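Local atomic coordinates of EmGH1 (Erythrobacter marinus, PDB entry 5Z87), a protein that probably hydrolyses beta-glucosidic and related glycosidic linkages, as a glycosyl hydrolase of family 3. Residues L564-L569 / A591-A596; M336-G341 / G362-R367; V693-T698 / D705-Y710. All coordinates share one frame; numbering follows the deposited sequence.

How the contacts relate
All three contacts are joined by side chains rather than by polar bonds from one segment to the other, yet their settings differ. Contact 3 is core: three buried valines meet between the two sheets of the fibronectin type III-like part. Contact 2, in the N-terminal hydrolase domain, is mostly buried, L338 meeting L364 inside with the R339 stem at the exposed margin. Contact 1, in the C-terminal one, is nearer the surface, L569 partly exposed over buried C594, and E566 with N593 on the solvent side. Contact 1 pairs two helix ends, contact 2 a helix with a loop. These two lie on opposite sides of the chain's centre, about 45 Å apart between nearest atoms.

Contact 1: L564-L569 / A591-A596; sequences LAEALL and AENCPA
L569, in the last turn of helix 561-569, presses its forked end against N593 and C594, where helix 588-593 ends and the chain turns into strand 596-601. This is the tight part of the contact. CD1 of L569 lies 3.7 Å from the backbone O of N593 and 3.9 Å from CB of the same residue, so one methyl fits against both the carbonyl and the base of the side chain. CD1 of L569 also meets CB of C594 at 3.9 Å, while the other branch, CD2, comes to 4.2 Å from CA of C594. With CG anti to its own carbonyl carbon (chi1 -75°), L569 sends both methyls across to the neighbouring helix end. Were an alanine here, both methyls would go, and a gap would probably open between the two helix ends, leaving CB of C594 without the apolar cover it has from L569.

The solvent side is looser. There E566 and N593 meet at their polar ends, with OE2 of E566 3.8 Å from ND2 of N593, too long for a hydrogen bond. The carboxylate and amide planes are only 27° apart. The amide is held instead from its own helix, since ND2 of N593 is bonded to the backbone O of V589, one turn back. OE2 of E592 lies 6.6 Å from OE2 of E566, which would, if anything, disfavour a closer approach of the two acids.

Beneath the contact run parallel strands 527-533, 574-580 and 596-601. Each helix is the connection of a beta-alpha-beta crossover between neighbouring strands, and L569 and C594 both rest on strand 574-580, on T575 and A577. Helix 508-522 lies along the far flank of helix 561-569, and Q421 binds the backbone O atoms of A591 and C594.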
ATOM      1  N   LEU A 564      -0.632  25.524  19.467  1.00 27.78           N
ATOM      2  CA  LEU A 564      -1.295  25.806  20.737  1.00 23.20           C
ATOM      3  C   LEU A 564      -0.663  25.015  21.874  1.00 35.38           C
ATOM      4  O   LEU A 564      -0.439  25.553  22.968  1.00 34.12           O
ATOM      5  CB  LEU A 564      -2.789  25.487  20.635  1.00 27.22           C
ATOM      6  CG  LEU A 564      -3.563  25.376  21.953  1.00 28.77           C
ATOM      7  CD1 LEU A 564      -3.718  26.753  22.637  1.00 18.88           C
ATOM      8  CD2 LEU A 564      -4.921  24.708  21.733  1.00 24.00           C
ATOM      9  N   ALA A 565      -0.362  23.736  21.632  1.00 32.66           N
ATOM     10  CA  ALA A 565       0.157  22.888  22.696  1.00 28.36           C
ATOM     11  C   ALA A 565       1.525  23.361  23.160  1.00 27.47           C
ATOM     12  O   ALA A 565       1.787  23.438  24.367  1.00 29.86           O
ATOM     13  CB  ALA A 565       0.225  21.439  22.226  1.00 23.51           C
ATOM     14  N   GLU A 566       2.412  23.678  22.217  1.00 25.01           N
ATOM     15  CA  GLU A 566       3.735  24.151  22.606  1.00 36.05           C
ATOM     16  C   GLU A 566       3.668  25.511  23.303  1.00 35.63           C
ATOM     17  O   GLU A 566       4.464  25.776  24.214  1.00 33.32           O
ATOM     18  CB  GLU A 566       4.647  24.204  21.382  1.00 34.80           C
ATOM     19  CG  GLU A 566       4.740  22.872  20.656  1.00 32.75           C
ATOM     20  CD  GLU A 566       5.798  22.875  19.576  1.00 42.32           C
ATOM     21  OE1 GLU A 566       5.460  23.137  18.393  1.00 44.18           O
ATOM     22  OE2 GLU A 566       6.973  22.623  19.922  1.00 39.73           O
ATOM     23  N   ALA A 567       2.718  26.370  22.910  1.00 35.76           N
ATOM     24  CA  ALA A 567       2.585  27.668  23.568  1.00 32.00           C
ATOM     25  C   ALA A 567       2.212  27.501  25.031  1.00 35.29           C
ATOM     26  O   ALA A 567       2.729  28.219  25.893  1.00 42.17           O
ATOM     27  CB  ALA A 567       1.551  28.533  22.851  1.00 21.64           C
ATOM     28  N   LEU A 568       1.323  26.555  25.333  1.00 35.99           N
ATOM     29  CA  LEU A 568       0.905  26.330  26.714  1.00 29.85           C
ATOM     30  C   LEU A 568       1.977  25.597  27.506  1.00 37.10           C
ATOM     31  O   LEU A 568       2.173  25.867  28.700  1.00 29.16           O
ATOM     32  CB  LEU A 568      -0.412  25.544  26.748  1.00 23.71           C
ATOM     33  CG  LEU A 568      -1.620  26.279  26.150  1.00 33.00           C
ATOM     34  CD1 LEU A 568      -2.855  25.377  26.064  1.00 22.17           C
ATOM     35  CD2 LEU A 568      -1.940  27.550  26.960  1.00 27.49           C
ATOM     36  N   LEU A 569       2.673  24.661  26.856  1.00 31.66           N
ATOM     37  CA  LEU A 569       3.695  23.897  27.555  1.00 30.90           C
ATOM     38  C   LEU A 569       4.848  24.790  27.991  1.00 25.51           C
ATOM     39  O   LEU A 569       5.431  24.575  29.060  1.00 37.17           O
ATOM     40  CB  LEU A 569       4.183  22.751  26.660  1.00 34.29           C
ATOM     41  CG  LEU A 569       3.208  21.572  26.531  1.00 32.52           C
ATOM     42  CD1 LEU A 569       3.572  20.668  25.364  1.00 30.98           C
ATOM     43  CD2 LEU A 569       3.138  20.781  27.810  1.00 30.27           C
ATOM     44  N   ALA A 591       3.723  13.999  21.531  1.00 23.10           N
ATOM     45  CA  ALA A 591       4.371  12.900  22.240  1.00 25.65           C
ATOM     46  C   ALA A 591       5.770  13.293  22.710  1.00 23.00           C
ATOM     47  O   ALA A 591       6.209  12.863  23.783  1.00 24.24           O
ATOM     48  CB  ALA A 591       4.418  11.645  21.356  1.00 26.74           C
ATOM     49  N   GLU A 592       6.464  14.133  21.949  1.00 18.81           N
ATOM     50  CA  GLU A 592       7.793  14.566  22.366  1.00 29.42           C
ATOM     51  C   GLU A 592       7.733  15.586  23.513  1.00 34.01           C
ATOM     52  O   GLU A 592       8.581  15.563  24.411  1.00 28.45           O
ATOM     53  CB  GLU A 592       8.541  15.136  21.162  1.00 30.31           C
ATOM     54  CG  GLU A 592       9.924  15.687  21.463  1.00 47.26           C
ATOM     55  CD  GLU A 592      10.591  16.262  20.226  1.00 63.99           C
ATOM     56  OE1 GLU A 592      10.617  15.565  19.186  1.00 79.43           O
ATOM     57  OE2 GLU A 592      11.073  17.414  20.287  1.00 69.20           O
ATOM     58  N   ASN A 593       6.738  16.478  23.521  1.00 28.37           N
ATOM     59  CA  ASN A 593       6.810  17.645  24.399  1.00 29.51           C
ATOM     60  C   ASN A 593       5.871  17.627  25.598  1.00 38.12           C
ATOM     61  O   ASN A 593       6.133  18.347  26.570  1.00 38.02           O
ATOM     62  CB  ASN A 593       6.549  18.923  23.595  1.00 28.20           C
ATOM     63  CG  ASN A 593       7.636  19.196  22.581  1.00 33.11           C
ATOM     64  OD1 ASN A 593       8.766  19.516  22.946  1.00 42.81           O
ATOM     65  ND2 ASN A 593       7.306  19.060  21.299  1.00 32.57           N
ATOM     66  N   CYS A 594       4.792  16.844  25.566  1.00 30.75           N
ATOM     67  CA  CYS A 594       3.822  16.841  26.649  1.00 26.12           C
ATOM     68  C   CYS A 594       3.914  15.541  27.429  1.00 27.19           C
ATOM     69  O   CYS A 594       3.716  14.466  26.854  1.00 29.30           O
ATOM     70  CB  CYS A 594       2.414  17.033  26.109  1.00 18.81           C
ATOM     71  SG  CYS A 594       1.160  16.931  27.395  1.00 27.54           S
ATOM     72  N   PRO A 595       4.171  15.589  28.732  1.00 30.93           N
ATOM     73  CA  PRO A 595       4.543  14.357  29.449  1.00 23.69           C
ATOM     74  C   PRO A 595       3.405  13.377  29.683  1.00 25.69           C
ATOM     75  O   PRO A 595       3.679  12.188  29.880  1.00 26.79           O
ATOM     76  CB  PRO A 595       5.095  14.884  30.784  1.00 31.06           C
ATOM     77  CG  PRO A 595       4.462  16.233  30.952  1.00 33.74           C
ATOM     78  CD  PRO A 595       4.355  16.798  29.551  1.00 22.64           C
ATOM     79  N   ALA A 596       2.152  13.826  29.731  1.00 27.86           N
ATOM     80  CA  ALA A 596       1.024  12.957  30.065  1.00 24.86           C
ATOM     81  C   ALA A 596      -0.053  13.113  29.008  1.00 22.86           C
ATOM     82  O   ALA A 596      -0.519  14.228  28.753  1.00 24.50           O
ATOM     83  CB  ALA A 596       0.453  13.279  31.451  1.00 31.56           C
TER

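Contact 2: M336-G341 / G362-R367; sequences MGLRAG and GLLEER
The guanidinium group of R339, whose aliphatic stem lies against L364, turns one face to the carboxylate of E365. As modelled, OE2 of E365 lies over that face, 5.1 Å from NE of R339, though the exact place of the carboxylate is doubtful. At this distance there is no salt bridge, although the opposite charges probably attract weakly; neither edge of the group is bonded to residues 362-367. The motif is the C-terminal turn of helix 330-340 packed on the loop that joins helices 355-360 and 366-382, within the N-terminal domain, a member of the TIM-barrel clan. Helix 355-360 closes with a Schellman motif at G362, whose positive phi (83°) turns the chain away. The partner, helix 330-340, also ends on a glycine of positive phi, G341.

L364 carries the link's share of the contact. Its two methyls serve different partners: CD1 of L364 lies 4.0 Å from CD of R339, while CD2 turns inward to L338. Two kinks in the R339 chain, at chi2 (-112°) and chi3, lay its methylenes alongside L364 and leave the charged end at the exposed margin.

Inside, L338 and L364 share L355 of the short helix as a neighbour, and Y368 and A372 of helix 366-382 also touch L338. R371 of the same helix makes weak hydrogen bonds to the backbone O atoms of L338 and R339. With its CG anti to the backbone N (chi1 175°), L364 carries its methyls toward helix 330-340, where the two leucines stand nearly perpendicular, CD2 of L338 meeting CD2 of L364 at 4.0 Å.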
ATOM      1  N   MET A 336     -25.717  -9.374 -12.564  1.00 20.78           N
ATOM      2  CA  MET A 336     -24.457  -9.774 -11.934  1.00 20.93           C
ATOM      3  C   MET A 336     -24.587  -9.848 -10.415  1.00 21.14           C
ATOM      4  O   MET A 336     -24.176 -10.837  -9.796  1.00 21.66           O
ATOM      5  CB  MET A 336     -23.344  -8.805 -12.326  1.00 20.91           C
ATOM      6  CG  MET A 336     -22.842  -8.999 -13.737  1.00 29.82           C
ATOM      7  SD  MET A 336     -21.455  -7.894 -14.096  1.00 28.70           S
ATOM      8  CE  MET A 336     -21.181  -8.285 -15.827  1.00 25.59           C
ATOM      9  N   GLY A 337     -25.154  -8.805  -9.791  1.00 18.70           N
ATOM     10  CA  GLY A 337     -25.307  -8.824  -8.341  1.00 17.97           C
ATOM     11  C   GLY A 337     -26.164  -9.980  -7.841  1.00 22.51           C
ATOM     12  O   GLY A 337     -25.817 -10.654  -6.862  1.00 21.90           O
ATOM     13  N   LEU A 338     -27.300 -10.221  -8.494  1.00 20.03           N
ATOM     14  CA  LEU A 338     -28.199 -11.274  -8.028  1.00 23.93           C
ATOM     15  C   LEU A 338     -27.569 -12.656  -8.184  1.00 19.04           C
ATOM     16  O   LEU A 338     -27.596 -13.471  -7.251  1.00 20.08           O
ATOM     17  CB  LEU A 338     -29.529 -11.187  -8.779  1.00 22.78           C
ATOM     18  CG  LEU A 338     -30.661 -11.987  -8.156  1.00 26.88           C
ATOM     19  CD1 LEU A 338     -31.103 -11.314  -6.877  1.00 19.09           C
ATOM     20  CD2 LEU A 338     -31.818 -12.110  -9.157  1.00 26.64           C
ATOM     21  N   ARG A 339     -26.973 -12.935  -9.352  1.00 23.63           N
ATOM     22  CA  ARG A 339     -26.348 -14.245  -9.539  1.00 22.04           C
ATOM     23  C   ARG A 339     -25.114 -14.401  -8.672  1.00 25.77           C
ATOM     24  O   ARG A 339     -24.806 -15.518  -8.229  1.00 23.30           O
ATOM     25  CB  ARG A 339     -25.973 -14.478 -10.998  1.00 22.52           C
ATOM     26  CG  ARG A 339     -26.982 -13.977 -11.994  1.00 34.26           C
ATOM     27  CD  ARG A 339     -27.667 -15.073 -12.737  1.00 37.63           C
ATOM     28  NE  ARG A 339     -26.721 -16.000 -13.329  1.00 43.48           N
ATOM     29  CZ  ARG A 339     -26.122 -15.802 -14.494  1.00 54.55           C
ATOM     30  NH1 ARG A 339     -25.271 -16.710 -14.963  1.00 54.77           N
ATOM     31  NH2 ARG A 339     -26.378 -14.699 -15.184  1.00 52.00           N
ATOM     32  N   ALA A 340     -24.389 -13.306  -8.423  1.00 21.44           N
ATOM     33  CA  ALA A 340     -23.242 -13.403  -7.531  1.00 23.31           C
ATOM     34  C   ALA A 340     -23.694 -13.810  -6.143  1.00 21.61           C
ATOM     35  O   ALA A 340     -23.042 -14.624  -5.485  1.00 24.43           O
ATOM     36  CB  ALA A 340     -22.475 -12.080  -7.483  1.00 23.97           C
ATOM     37  N   GLY A 341     -24.826 -13.266  -5.689  1.00 18.33           N
ATOM     38  CA  GLY A 341     -25.327 -13.619  -4.381  1.00 16.08           C
ATOM     39  C   GLY A 341     -25.762 -12.466  -3.497  1.00 19.82           C
ATOM     40  O   GLY A 341     -25.890 -12.647  -2.283  1.00 20.16           O
ATOM     41  N   GLY A 362     -36.887 -13.212 -20.388  1.00 33.45           N
ATOM     42  CA  GLY A 362     -36.024 -14.344 -20.661  1.00 30.17           C
ATOM     43  C   GLY A 362     -34.541 -14.102 -20.476  1.00 35.22           C
ATOM     44  O   GLY A 362     -33.738 -14.982 -20.808  1.00 31.05           O
ATOM     45  N   LEU A 363     -34.149 -12.947 -19.949  1.00 36.05           N
ATOM     46  CA  LEU A 363     -32.745 -12.632 -19.726  1.00 32.53           C
ATOM     47  C   LEU A 363     -32.243 -13.064 -18.355  1.00 32.20           C
ATOM     48  O   LEU A 363     -31.063 -12.854 -18.056  1.00 28.01           O
ATOM     49  CB  LEU A 363     -32.520 -11.129 -19.915  1.00 27.03           C
ATOM     50  CG  LEU A 363     -33.140 -10.635 -21.219  1.00 33.82           C
ATOM     51  CD1 LEU A 363     -33.294  -9.121 -21.238  1.00 25.75           C
ATOM     52  CD2 LEU A 363     -32.302 -11.122 -22.390  1.00 26.44           C
ATOM     53  N   LEU A 364     -33.101 -13.663 -17.523  1.00 29.39           N
ATOM     54  CA  LEU A 364     -32.745 -14.016 -16.153  1.00 28.27           C
ATOM     55  C   LEU A 364     -33.646 -15.150 -15.680  1.00 27.11           C
ATOM     56  O   LEU A 364     -34.860 -15.101 -15.884  1.00 30.89           O
ATOM     57  CB  LEU A 364     -32.887 -12.799 -15.224  1.00 21.62           C
ATOM     58  CG  LEU A 364     -32.678 -12.985 -13.714  1.00 33.40           C
ATOM     59  CD1 LEU A 364     -31.268 -13.485 -13.382  1.00 23.17           C
ATOM     60  CD2 LEU A 364     -32.957 -11.675 -12.981  1.00 27.56           C
ATOM     61  N   GLU A 365     -33.061 -16.155 -15.037  1.00 30.92           N
ATOM     62  CA  GLU A 365     -33.831 -17.292 -14.545  1.00 29.80           C
ATOM     63  C   GLU A 365     -34.566 -16.928 -13.259  1.00 32.24           C
ATOM     64  O   GLU A 365     -33.977 -16.359 -12.331  1.00 30.63           O
ATOM     65  CB  GLU A 365     -32.920 -18.495 -14.304  1.00 31.14           C
ATOM     66  CG  GLU A 365     -32.411 -19.148 -15.583  1.00 40.94           C
ATOM     67  CD  GLU A 365     -31.007 -19.699 -15.428  1.00 53.11           C
ATOM     68  OE1 GLU A 365     -30.870 -20.850 -14.955  1.00 56.35           O
ATOM     69  OE2 GLU A 365     -30.040 -18.978 -15.776  1.00 64.73           O
ATOM     70  N   GLU A 366     -35.851 -17.289 -13.198  1.00 28.29           N
ATOM     71  CA  GLU A 366     -36.678 -16.912 -12.054  1.00 31.92           C
ATOM     72  C   GLU A 366     -36.136 -17.497 -10.755  1.00 29.25           C
ATOM     73  O   GLU A 366     -36.324 -16.907  -9.685  1.00 25.98           O
ATOM     74  CB  GLU A 366     -38.132 -17.343 -12.296  1.00 27.96           C
ATOM     75  CG  GLU A 366     -38.976 -17.561 -11.042  1.00 38.28           C
ATOM     76  CD  GLU A 366     -40.474 -17.398 -11.301  1.00 47.01           C
ATOM     77  OE1 GLU A 366     -40.867 -17.225 -12.479  1.00 42.72           O
ATOM     78  OE2 GLU A 366     -41.254 -17.425 -10.319  1.00 41.47           O
ATOM     79  N   ARG A 367     -35.420 -18.624 -10.833  1.00 21.08           N
ATOM     80  CA  ARG A 367     -34.923 -19.266  -9.624  1.00 25.05           C
ATOM     81  C   ARG A 367     -33.970 -18.371  -8.821  1.00 29.95           C
ATOM     82  O   ARG A 367     -33.822 -18.585  -7.614  1.00 30.18           O
ATOM     83  CB  ARG A 367     -34.248 -20.593  -9.979  1.00 28.33           C
ATOM     84  CG  ARG A 367     -32.851 -20.471 -10.575  1.00 36.63           C
ATOM     85  CD  ARG A 367     -32.203 -21.845 -10.716  1.00 44.43           C
ATOM     86  NE  ARG A 367     -30.745 -21.808 -10.583  1.00 50.72           N
ATOM     87  CZ  ARG A 367     -29.907 -21.734 -11.612  1.00 54.96           C
ATOM     88  NH1 ARG A 367     -28.598 -21.707 -11.402  1.00 57.88           N
ATOM     89  NH2 ARG A 367     -30.382 -21.681 -12.851  1.00 58.55           N
TER

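Contact 3: V693-T698 / D705-Y710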
ATOM      1  N   VAL A 693       0.154 -17.532  32.514  1.00 23.99           N
ATOM      2  CA  VAL A 693       0.976 -16.330  32.616  1.00 26.10           C
ATOM      3  C   VAL A 693       0.661 -15.675  33.951  1.00 27.04           C
ATOM      4  O   VAL A 693      -0.483 -15.275  34.184  1.00 26.37           O
ATOM      5  CB  VAL A 693       0.690 -15.326  31.484  1.00 26.43           C
ATOM      6  CG1 VAL A 693       1.632 -14.113  31.582  1.00 25.72           C
ATOM      7  CG2 VAL A 693       0.762 -15.990  30.122  1.00 29.40           C
ATOM      8  N   SER A 694       1.661 -15.533  34.812  1.00 21.57           N
ATOM      9  CA  SER A 694       1.462 -14.820  36.067  1.00 25.87           C
ATOM     10  C   SER A 694       1.696 -13.328  35.879  1.00 27.77           C
ATOM     11  O   SER A 694       2.622 -12.904  35.175  1.00 24.37           O
ATOM     12  CB  SER A 694       2.376 -15.356  37.176  1.00 27.98           C
ATOM     13  OG  SER A 694       3.729 -15.013  36.958  1.00 37.50           O
ATOM     14  N   VAL A 695       0.831 -12.535  36.503  1.00 19.76           N
ATOM     15  CA  VAL A 695       0.955 -11.087  36.521  1.00 25.03           C
ATOM     16  C   VAL A 695       0.703 -10.606  37.949  1.00 29.46           C
ATOM     17  O   VAL A 695      -0.231 -11.068  38.615  1.00 26.83           O
ATOM     18  CB  VAL A 695      -0.012 -10.435  35.518  1.00 21.58           C
ATOM     19  CG1 VAL A 695      -1.377 -11.052  35.659  1.00 27.33           C
ATOM     20  CG2 VAL A 695      -0.069  -8.933  35.733  1.00 21.30           C
ATOM     21  N   ARG A 696       1.554  -9.701  38.428  1.00 27.62           N
ATOM     22  CA  ARG A 696       1.537  -9.233  39.806  1.00 21.49           C
ATOM     23  C   ARG A 696       1.446  -7.720  39.797  1.00 26.76           C
ATOM     24  O   ARG A 696       2.152  -7.057  39.025  1.00 23.02           O
ATOM     25  CB  ARG A 696       2.797  -9.684  40.570  1.00 23.05           C
ATOM     26  CG  ARG A 696       2.901  -9.135  41.998  1.00 23.53           C
ATOM     27  CD  ARG A 696       4.244  -9.470  42.666  1.00 20.55           C
ATOM     28  NE  ARG A 696       4.428 -10.909  42.875  1.00 25.36           N
ATOM     29  CZ  ARG A 696       5.145 -11.699  42.078  1.00 26.80           C
ATOM     30  NH1 ARG A 696       5.751 -11.192  41.005  1.00 26.68           N
ATOM     31  NH2 ARG A 696       5.259 -12.994  42.347  1.00 23.66           N
ATOM     32  N   ASN A 697       0.561  -7.177  40.631  1.00 25.51           N
ATOM     33  CA  ASN A 697       0.480  -5.733  40.834  1.00 27.06           C
ATOM     34  C   ASN A 697       1.649  -5.334  41.726  1.00 27.26           C
ATOM     35  O   ASN A 697       1.650  -5.591  42.930  1.00 30.89           O
ATOM     36  CB  ASN A 697      -0.859  -5.351  41.449  1.00 23.43           C
ATOM     37  CG  ASN A 697      -1.042  -3.857  41.579  1.00 26.55           C
ATOM     38  OD1 ASN A 697      -0.087  -3.082  41.520  1.00 27.26           O
ATOM     39  ND2 ASN A 697      -2.286  -3.438  41.749  1.00 29.20           N
ATOM     40  N   THR A 698       2.658  -4.716  41.127  1.00 26.33           N
ATOM     41  CA  THR A 698       3.884  -4.344  41.816  1.00 33.57           C
ATOM     42  C   THR A 698       3.888  -2.881  42.247  1.00 30.91           C
ATOM     43  O   THR A 698       4.943  -2.346  42.589  1.00 25.79           O
ATOM     44  CB  THR A 698       5.084  -4.613  40.910  1.00 28.42           C
ATOM     45  OG1 THR A 698       4.997  -3.737  39.788  1.00 24.12           O
ATOM     46  CG2 THR A 698       5.079  -6.050  40.413  1.00 19.96           C
ATOM     47  N   ASP A 705      -4.914  -4.562  34.028  1.00 27.27           N
ATOM     48  CA  ASP A 705      -4.013  -4.712  32.897  1.00 30.72           C
ATOM     49  C   ASP A 705      -4.616  -5.744  31.950  1.00 28.21           C
ATOM     50  O   ASP A 705      -5.409  -6.604  32.357  1.00 24.51           O
ATOM     51  CB  ASP A 705      -2.600  -5.132  33.352  1.00 23.22           C
ATOM     52  CG  ASP A 705      -1.508  -4.712  32.368  1.00 28.21           C
ATOM     53  OD1 ASP A 705      -1.787  -3.899  31.460  1.00 30.28           O
ATOM     54  OD2 ASP A 705      -0.360  -5.187  32.508  1.00 29.62           O
ATOM     55  N   VAL A 706      -4.234  -5.660  30.678  1.00 21.19           N
ATOM     56  CA  VAL A 706      -4.651  -6.635  29.676  1.00 19.02           C
ATOM     57  C   VAL A 706      -3.469  -7.548  29.383  1.00 24.49           C
ATOM     58  O   VAL A 706      -2.505  -7.145  28.725  1.00 22.91           O
ATOM     59  CB  VAL A 706      -5.169  -5.960  28.403  1.00 24.67           C
ATOM     60  CG1 VAL A 706      -5.619  -7.014  27.411  1.00 17.71           C
ATOM     61  CG2 VAL A 706      -6.320  -5.003  28.744  1.00 23.77           C
ATOM     62  N   VAL A 707      -3.541  -8.779  29.888  1.00 24.06           N
ATOM     63  CA  VAL A 707      -2.553  -9.809  29.597  1.00 20.93           C
ATOM     64  C   VAL A 707      -2.748 -10.290  28.164  1.00 29.18           C
ATOM     65  O   VAL A 707      -3.865 -10.640  27.766  1.00 31.06           O
ATOM     66  CB  VAL A 707      -2.707 -10.955  30.605  1.00 22.66           C
ATOM     67  CG1 VAL A 707      -1.844 -12.143  30.247  1.00 20.22           C
ATOM     68  CG2 VAL A 707      -2.388 -10.452  32.005  1.00 27.79           C
ATOM     69  N   GLN A 708      -1.668 -10.311  27.373  1.00 25.03           N
ATOM     70  CA  GLN A 708      -1.765 -10.543  25.933  1.00 19.02           C
ATOM     71  C   GLN A 708      -0.916 -11.736  25.510  1.00 18.69           C
ATOM     72  O   GLN A 708       0.269 -11.821  25.852  1.00 23.19           O
ATOM     73  CB  GLN A 708      -1.354  -9.284  25.157  1.00 19.05           C
ATOM     74  CG  GLN A 708      -2.239  -8.090  25.482  1.00 25.47           C
ATOM     75  CD  GLN A 708      -1.708  -6.759  24.964  1.00 24.53           C
ATOM     76  OE1 GLN A 708      -1.091  -6.670  23.893  1.00 21.21           O
ATOM     77  NE2 GLN A 708      -1.949  -5.709  25.733  1.00 19.05           N
ATOM     78  N   LEU A 709      -1.522 -12.642  24.741  1.00 27.29           N
ATOM     79  CA  LEU A 709      -0.867 -13.848  24.246  1.00 23.11           C
ATOM     80  C   LEU A 709      -0.686 -13.768  22.728  1.00 23.62           C
ATOM     81  O   LEU A 709      -1.598 -13.357  22.009  1.00 22.27           O
ATOM     82  CB  LEU A 709      -1.682 -15.089  24.619  1.00 19.02           C
ATOM     83  CG  LEU A 709      -1.046 -16.471  24.379  1.00 30.45           C
ATOM     84  CD1 LEU A 709      -0.008 -16.789  25.442  1.00 25.68           C
ATOM     85  CD2 LEU A 709      -2.113 -17.545  24.358  1.00 25.82           C
ATOM     86  N   TYR A 710       0.502 -14.152  22.249  1.00 19.61           N
ATOM     87  CA  TYR A 710       0.850 -14.127  20.833  1.00 17.22           C
ATOM     88  C   TYR A 710       1.583 -15.410  20.479  1.00 20.97           C
ATOM     89  O   TYR A 710       2.164 -16.076  21.343  1.00 18.71           O
ATOM     90  CB  TYR A 710       1.766 -12.945  20.470  1.00 17.82           C
ATOM     91  CG  TYR A 710       1.237 -11.572  20.786  1.00 18.29           C
ATOM     92  CD1 TYR A 710       1.291 -11.065  22.084  1.00 19.59           C
ATOM     93  CD2 TYR A 710       0.722 -10.750  19.777  1.00 17.61           C
ATOM     94  CE1 TYR A 710       0.808  -9.770  22.372  1.00 17.24           C
ATOM     95  CE2 TYR A 710       0.249  -9.465  20.053  1.00 18.98           C
ATOM     96  CZ  TYR A 710       0.296  -8.983  21.360  1.00 17.31           C
ATOM     97  OH  TYR A 710      -0.177  -7.720  21.648  1.00 17.82           O
TER
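The strands bearing V695 and V707 run roughly antiparallel, but 7.9 Å separates CA of V695 from CA of V707, and each strand pairs with neighbours in a different sheet. The space between is filled by valine methyls. V707 puts one branch on each of two partners: its CG2 packs against CG1 of V695 at 3.8 Å, and its CG1 lies 4.2 Å from CG1 of V693. CG1 of V695 sits between its own backbone N and carbonyl carbon (chi1 46°), the crowded position, and from there meets V707.

This is the beta sandwich of a fibronectin type III-like domain. A short loop carries the chain from strand 689-697 in one sheet over to strand 703-713 in the other, a beta arch. Y673 touches both V695 and V707, and F743 also packs on V707.

D705, near the loop, is held by a salt bridge to K624 and a hydrogen bond to Y673. On the face of strand 703-713 turned from the valines, OH of Y710 donates to OE1 of Q708 at 2.6 Å, in the carbonyl plane, while NE2 of Q708 binds the backbone O of G663.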